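Local coordinates for protein voltage-sensor containing phosphatase (Ciona intestinalis, PDB 3V0D) that probably dephosphorylates phosphoinositides under the control of membrane voltage, here as the cytoplasmic part with a PTEN-like phosphatase and C2 domain, at residues A[35-40]-A[67-72]; A[245-250]-A[254-259]. The protein carries 1 engineered substitution. All blocks are in the same frame, centred on the assembly; numbering follows the deposited sequence.

Contact 1 (A[35-40]-A[67-72]); sequences IAMSFP and FRIYNL
The terminal methyl of M37 rests against two carbons of I69: CE lies 4.1 Å from I69 CG2 and 4.4 Å from I69 CD1. M37 SD comes no nearer to I69 than 5.7 Å, at CD1, so the methyl rather than the sulfur makes the touch. M37 carries CG between its backbone N and carbonyl carbon (chi1 65°) and then runs fully extended, a shape that delivers CE across to the other strand. The two side chains meet at about a right angle, so the overlap is confined to a small patch. V55 and F59 of helix 52-62 also pack on M37, while V87 and Y78 touch I69.

Strands 34-41 and 67-73 are not partners in the sheet. Each pairs in parallel with strand 121-125, which lies between them, and the meeting of M37 with I69 and of F39 with N71 therefore takes place across that central strand of the PTP-type phosphatase fold. H125, at its end, touches M37, P40 and N71, and leads into the HCX5R signature loop, whose cysteine is replaced by an engineered serine in this construct.

The second touch is between F39 CE1 and N71 OD1, at 4.0 Å, with N71 ND2 at 4.3 Å from the same F39 CE1. Ring and amide planes stand 76° apart, and the amide oxygen approaches the ring obliquely. That oxygen is already engaged: it accepts from C73 N, the bond of an Asx turn, while ND2 donates to R76 O, and bonds at both ends fix the rotation of the amide. F39 also has P40 CD 3.7 Å above one ring face, an edge-to-face stack with Y78, the H125 ring and a cation-pi contact with R76.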
loop_
_atom_site.group_PDB
_atom_site.type_symbol
_atom_site.label_atom_id
_atom_site.label_comp_id
_atom_site.label_asym_id
_atom_site.label_seq_id
_atom_site.Cartn_x
_atom_site.Cartn_y
_atom_site.Cartn_z
ATOM N N ILE A 35 -5.727 -18.019 1.445
ATOM C CA ILE A 35 -4.518 -18.321 0.719
ATOM C C ILE A 35 -3.897 -17.026 0.200
ATOM O O ILE A 35 -4.623 -16.135 -0.256
ATOM C CB ILE A 35 -4.830 -19.304 -0.421
ATOM C CG1 ILE A 35 -5.199 -20.682 0.154
ATOM C CG2 ILE A 35 -3.680 -19.407 -1.426
ATOM C CD1 ILE A 35 -6.055 -21.506 -0.797
ATOM N N ALA A 36 -2.560 -16.937 0.275
ATOM C CA ALA A 36 -1.793 -15.889 -0.380
ATOM C C ALA A 36 -0.905 -16.555 -1.416
ATOM O O ALA A 36 -0.281 -17.579 -1.134
ATOM C CB ALA A 36 -0.952 -15.152 0.628
ATOM N N MET A 37 -0.810 -15.988 -2.619
ATOM C CA MET A 37 -0.007 -16.619 -3.674
ATOM C C MET A 37 0.507 -15.562 -4.644
ATOM O O MET A 37 0.076 -14.397 -4.612
ATOM C CB MET A 37 -0.816 -17.721 -4.379
ATOM C CG MET A 37 -2.016 -17.164 -5.125
ATOM S SD MET A 37 -3.033 -18.512 -5.767
ATOM C CE MET A 37 -4.247 -17.562 -6.702
ATOM N N SER A 38 1.428 -15.974 -5.507
ATOM C CA SER A 38 1.957 -15.105 -6.551
ATOM C C SER A 38 1.069 -15.144 -7.804
ATOM O O SER A 38 0.017 -15.808 -7.826
ATOM C CB SER A 38 3.405 -15.486 -6.857
ATOM O OG SER A 38 3.478 -16.836 -7.200
ATOM N N PHE A 39 1.479 -14.407 -8.832
ATOM C CA PHE A 39 0.637 -14.237 -9.999
ATOM C C PHE A 39 0.483 -15.546 -10.804
ATOM O O PHE A 39 1.482 -16.234 -11.063
ATOM C CB PHE A 39 1.259 -13.186 -10.905
ATOM C CG PHE A 39 0.309 -12.656 -11.944
ATOM C CD1 PHE A 39 -0.540 -11.602 -11.624
ATOM C CD2 PHE A 39 0.250 -13.179 -13.230
ATOM C CE1 PHE A 39 -1.431 -11.083 -12.537
ATOM C CE2 PHE A 39 -0.652 -12.651 -14.175
ATOM C CZ PHE A 39 -1.492 -11.602 -13.811
ATOM N N PRO A 40 -0.751 -15.909 -11.212
ATOM C CA PRO A 40 -0.935 -17.102 -12.065
ATOM C C PRO A 40 -0.523 -16.729 -13.486
ATOM O O PRO A 40 -1.239 -15.996 -14.188
ATOM C CB PRO A 40 -2.441 -17.406 -11.959
ATOM C CG PRO A 40 -3.081 -16.261 -11.349
ATOM C CD PRO A 40 -2.043 -15.283 -10.868
ATOM N N PHE A 67 -14.054 -21.860 -4.110
ATOM C CA PHE A 67 -12.994 -20.852 -4.068
ATOM C C PHE A 67 -13.383 -19.545 -4.751
ATOM O O PHE A 67 -14.224 -19.507 -5.663
ATOM C CB PHE A 67 -11.694 -21.405 -4.683
ATOM C CG PHE A 67 -11.789 -21.687 -6.159
ATOM C CD1 PHE A 67 -11.540 -20.680 -7.081
ATOM C CD2 PHE A 67 -12.157 -22.949 -6.634
ATOM C CE1 PHE A 67 -11.645 -20.918 -8.449
ATOM C CE2 PHE A 67 -12.255 -23.188 -8.010
ATOM C CZ PHE A 67 -12.007 -22.168 -8.902
ATOM N N ARG A 68 -12.709 -18.476 -4.331
ATOM C CA ARG A 68 -12.797 -17.177 -4.988
ATOM C C ARG A 68 -11.377 -16.643 -5.064
ATOM O O ARG A 68 -10.645 -16.681 -4.063
ATOM C CB ARG A 68 -13.719 -16.238 -4.235
ATOM C CG ARG A 68 -14.089 -14.958 -4.937
ATOM C CD ARG A 68 -15.391 -14.446 -4.364
ATOM N NE ARG A 68 -15.887 -13.231 -4.993
ATOM C CZ ARG A 68 -16.419 -13.198 -6.209
ATOM N NH1 ARG A 68 -16.485 -14.311 -6.930
ATOM N NH2 ARG A 68 -16.876 -12.041 -6.689
ATOM N N ILE A 69 -10.999 -16.137 -6.235
ATOM C CA ILE A 69 -9.650 -15.604 -6.487
ATOM C C ILE A 69 -9.717 -14.092 -6.554
ATOM O O ILE A 69 -10.591 -13.544 -7.231
ATOM C CB ILE A 69 -9.114 -16.132 -7.842
ATOM C CG1 ILE A 69 -9.284 -17.660 -7.989
ATOM C CG2 ILE A 69 -7.658 -15.674 -8.058
ATOM C CD1 ILE A 69 -8.556 -18.478 -6.947
ATOM N N TYR A 70 -8.765 -13.430 -5.893
ATOM C CA TYR A 70 -8.645 -11.976 -5.952
ATOM C C TYR A 70 -7.326 -11.610 -6.604
ATOM O O TYR A 70 -6.251 -11.954 -6.081
ATOM C CB TYR A 70 -8.731 -11.385 -4.532
ATOM C CG TYR A 70 -10.076 -11.612 -3.894
ATOM C CD1 TYR A 70 -10.350 -12.761 -3.181
ATOM C CD2 TYR A 70 -11.109 -10.685 -4.071
ATOM C CE1 TYR A 70 -11.603 -12.988 -2.610
ATOM C CE2 TYR A 70 -12.381 -10.902 -3.519
ATOM C CZ TYR A 70 -12.606 -12.063 -2.801
ATOM O OH TYR A 70 -13.828 -12.303 -2.221
ATOM N N ASN A 71 -7.420 -10.928 -7.746
ATOM C CA ASN A 71 -6.251 -10.425 -8.463
ATOM C C ASN A 71 -6.088 -8.959 -8.106
ATOM O O ASN A 71 -6.927 -8.136 -8.491
ATOM C CB ASN A 71 -6.449 -10.599 -9.973
ATOM C CG ASN A 71 -5.348 -9.946 -10.770
ATOM O OD1 ASN A 71 -4.349 -9.488 -10.227
ATOM N ND2 ASN A 71 -5.520 -9.884 -12.073
ATOM N N LEU A 72 -5.019 -8.638 -7.376
ATOM C CA LEU A 72 -4.786 -7.281 -6.865
ATOM C C LEU A 72 -3.919 -6.440 -7.800
ATOM O O LEU A 72 -3.515 -5.338 -7.437
ATOM C CB LEU A 72 -4.168 -7.339 -5.492
ATOM C CG LEU A 72 -5.097 -7.594 -4.317
ATOM C CD1 LEU A 72 -6.150 -8.656 -4.559
ATOM C CD2 LEU A 72 -4.307 -7.827 -3.075
#

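Contact 2 (A[245-250]-A[254-259]); sequences CALQYD and DCVTCE
The carbonyl oxygen of Q248 is approached by three groups. T257 N donates to Q248 O at 2.9 Å in a nearly straight bond (168° at the hydrogen), V256 CA makes a CA-H...O contact with Q248 O at 3.3 Å, and a water adds a weak bond to Q248 O at 3.4 Å. The same water also lies by T257 OG1 in one of the two conformers modelled for T257. In return Q248 N donates to T257 O at 2.8 Å, so Q248 and T257 form an antiparallel hydrogen-bonded pair. A246 with E259 and D250 with C255 repeat the pattern, giving six backbone bonds in all.

Q248, T257, D250 and C255 share one face of the sheet; L247, Y249, V256 and C258 are on the opposite one, where V256 meets both L247 and Y249. L247 CD1 lies 3.9 Å from V256 CB, and Y249 CD1 is 3.8 Å from V256 CG1; each side chain passes V256 at a slant. Y249 chi1 is 167°, which sets CG beside the carbonyl carbon and brings the ring next to V256, whose methyl meets it obliquely.

These strands are the two arms of a beta hairpin, with N-to-C directions 161° apart, in the five-stranded sheet of the PTEN-type C2 domain. Strand 245-250 is one of the two outermost strands within this chain, and 255-260 continues the sheet to strand 202-210, where V256 packs on I209. Near the turn D254 and C255 both face D250, a G1 beta bulge, and the positive phi of D254 marks its first position.

At this end a water bridges the strands: it lies 2.6 Å from Y249 OH, in the plane of the ring at its edge, and donates to D254 OD2 at 2.7 Å. The D254 carboxylate is anchored further by Q213 N, which also bonds OD2, and by a salt bridge from OD1 to R324.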
loop_
_atom_site.group_PDB
_atom_site.type_symbol
_atom_site.label_atom_id
_atom_site.label_comp_id
_atom_site.label_asym_id
_atom_site.label_seq_id
_atom_site.Cartn_x
_atom_site.Cartn_y
_atom_site.Cartn_z
ATOM N N CYS A 245 4.574 27.291 -5.838
ATOM C CA CYS A 245 5.046 27.181 -4.461
ATOM C C CYS A 245 6.015 28.309 -4.143
ATOM O O CYS A 245 6.375 29.102 -5.006
ATOM C CB CYS A 245 5.718 25.805 -4.206
ATOM S SG CYS A 245 7.243 25.582 -5.116
ATOM N N ALA A 246 6.432 28.354 -2.884
ATOM C CA ALA A 246 7.474 29.274 -2.422
ATOM C C ALA A 246 8.296 28.580 -1.351
ATOM O O ALA A 246 7.787 28.247 -0.280
ATOM C CB ALA A 246 6.874 30.562 -1.893
ATOM N N LEU A 247 9.571 28.358 -1.636
ATOM C CA LEU A 247 10.465 27.616 -0.761
ATOM C C LEU A 247 11.232 28.498 0.200
ATOM O O LEU A 247 11.756 29.538 -0.201
ATOM C CB LEU A 247 11.488 26.909 -1.654
ATOM C CG LEU A 247 12.644 26.156 -0.984
ATOM C CD1 LEU A 247 12.124 24.981 -0.206
ATOM C CD2 LEU A 247 13.678 25.713 -2.014
ATOM N N GLN A 248 11.336 28.042 1.448
ATOM C CA GLN A 248 12.238 28.631 2.443
ATOM C C GLN A 248 13.110 27.520 3.042
ATOM O O GLN A 248 12.618 26.460 3.421
ATOM C CB GLN A 248 11.446 29.372 3.541
ATOM C CG GLN A 248 12.326 29.969 4.650
ATOM C CD GLN A 248 11.555 30.666 5.793
ATOM O OE1 GLN A 248 10.322 30.613 5.875
ATOM N NE2 GLN A 248 12.297 31.313 6.693
ATOM N N TYR A 249 14.414 27.748 3.089
ATOM C CA TYR A 249 15.350 26.816 3.688
ATOM C C TYR A 249 15.915 27.451 4.954
ATOM O O TYR A 249 16.314 28.630 4.933
ATOM C CB TYR A 249 16.483 26.520 2.698
ATOM C CG TYR A 249 17.674 25.814 3.289
ATOM C CD1 TYR A 249 17.549 24.584 3.931
ATOM C CD2 TYR A 249 18.940 26.366 3.182
ATOM C CE1 TYR A 249 18.659 23.931 4.479
ATOM C CE2 TYR A 249 20.046 25.726 3.707
ATOM C CZ TYR A 249 19.906 24.509 4.351
ATOM O OH TYR A 249 21.027 23.886 4.871
ATOM N N ASP A 250 15.968 26.667 6.030
ATOM C CA ASP A 250 16.545 27.088 7.304
ATOM C C ASP A 250 17.704 26.144 7.675
ATOM O O ASP A 250 17.452 25.040 8.171
ATOM C CB ASP A 250 15.452 27.049 8.376
ATOM C CG ASP A 250 15.867 27.723 9.667
ATOM O OD1 ASP A 250 17.053 28.112 9.806
ATOM O OD2 ASP A 250 14.996 27.849 10.551
ATOM N N ASP A 254 17.797 22.893 10.030
ATOM C CA ASP A 254 17.971 21.786 9.081
ATOM C C ASP A 254 16.637 21.362 8.456
ATOM O O ASP A 254 16.288 20.175 8.425
ATOM C CB ASP A 254 18.677 20.595 9.759
ATOM C CG ASP A 254 19.143 19.533 8.777
ATOM O OD1 ASP A 254 19.398 18.390 9.217
ATOM O OD2 ASP A 254 19.252 19.826 7.567
ATOM N N CYS A 255 15.911 22.346 7.928
ATOM C CA CYS A 255 14.553 22.091 7.431
ATOM C C CYS A 255 14.208 22.986 6.254
ATOM O O CYS A 255 14.772 24.078 6.061
ATOM C CB CYS A 255 13.479 22.163 8.492
ATOM S SG CYS A 255 13.265 23.809 9.059
ATOM N N VAL A 256 13.299 22.481 5.432
ATOM C CA VAL A 256 12.690 23.311 4.390
ATOM C C VAL A 256 11.197 23.383 4.648
ATOM O O VAL A 256 10.563 22.414 5.101
ATOM C CB VAL A 256 12.971 22.836 2.947
ATOM C CG1 VAL A 256 14.414 23.014 2.554
ATOM C CG2 VAL A 256 12.538 21.448 2.773
ATOM N N THR A 257 10.672 24.571 4.392
ATOM C CA THR A 257 9.266 24.843 4.457
ATOM C C THR A 257 8.851 25.431 3.097
ATOM O O THR A 257 9.513 26.328 2.592
ATOM C CB THR A 257 9.008 25.803 5.631
ATOM O OG1 THR A 257 9.700 25.328 6.800
ATOM C CG2 THR A 257 7.557 25.862 5.920
ATOM N N CYS A 258 7.768 24.941 2.531
ATOM C CA CYS A 258 7.335 25.384 1.232
ATOM C C CYS A 258 5.859 25.670 1.252
ATOM O O CYS A 258 5.065 24.787 1.565
ATOM C CB CYS A 258 7.747 24.309 0.231
ATOM S SG CYS A 258 7.818 24.868 -1.397
ATOM N N GLU A 259 5.489 26.907 0.930
ATOM C CA GLU A 259 4.108 27.228 0.724
ATOM C C GLU A 259 3.656 26.581 -0.568
ATOM O O GLU A 259 4.336 26.715 -1.589
ATOM C CB GLU A 259 3.918 28.724 0.648
ATOM C CG GLU A 259 2.482 29.098 0.398
ATOM C CD GLU A 259 2.285 30.560 0.153
ATOM O OE1 GLU A 259 3.230 31.352 0.371
ATOM O OE2 GLU A 259 1.162 30.914 -0.253
HETATM O O HOH W 1 12.254 26.487 6.792
HETATM O O HOH W 2 20.698 21.845 6.506
#

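In the fold
From the N terminus the chain enters the phosphatase domain, and contact 1 closes a loop of 26 residues that contains helix 52-62, bringing 67-72 back near 35-40; strand 121-125 later fills the place between them. The chain then completes that domain through helix 176-191 before strand 202-210 opens the C2 domain. Contact 2 closes much later and far more tightly, with three residues between 245-250 and 254-259. The two loops run in series, neither enclosing nor crossing the other. Contact 1 joins two strands of the phosphatase sheet, contact 2 the edge hairpin of the C2 sheet. Their centres lie 45 Å apart on opposite sides of the chain's centre, and their nearest atoms are about 33 Å apart.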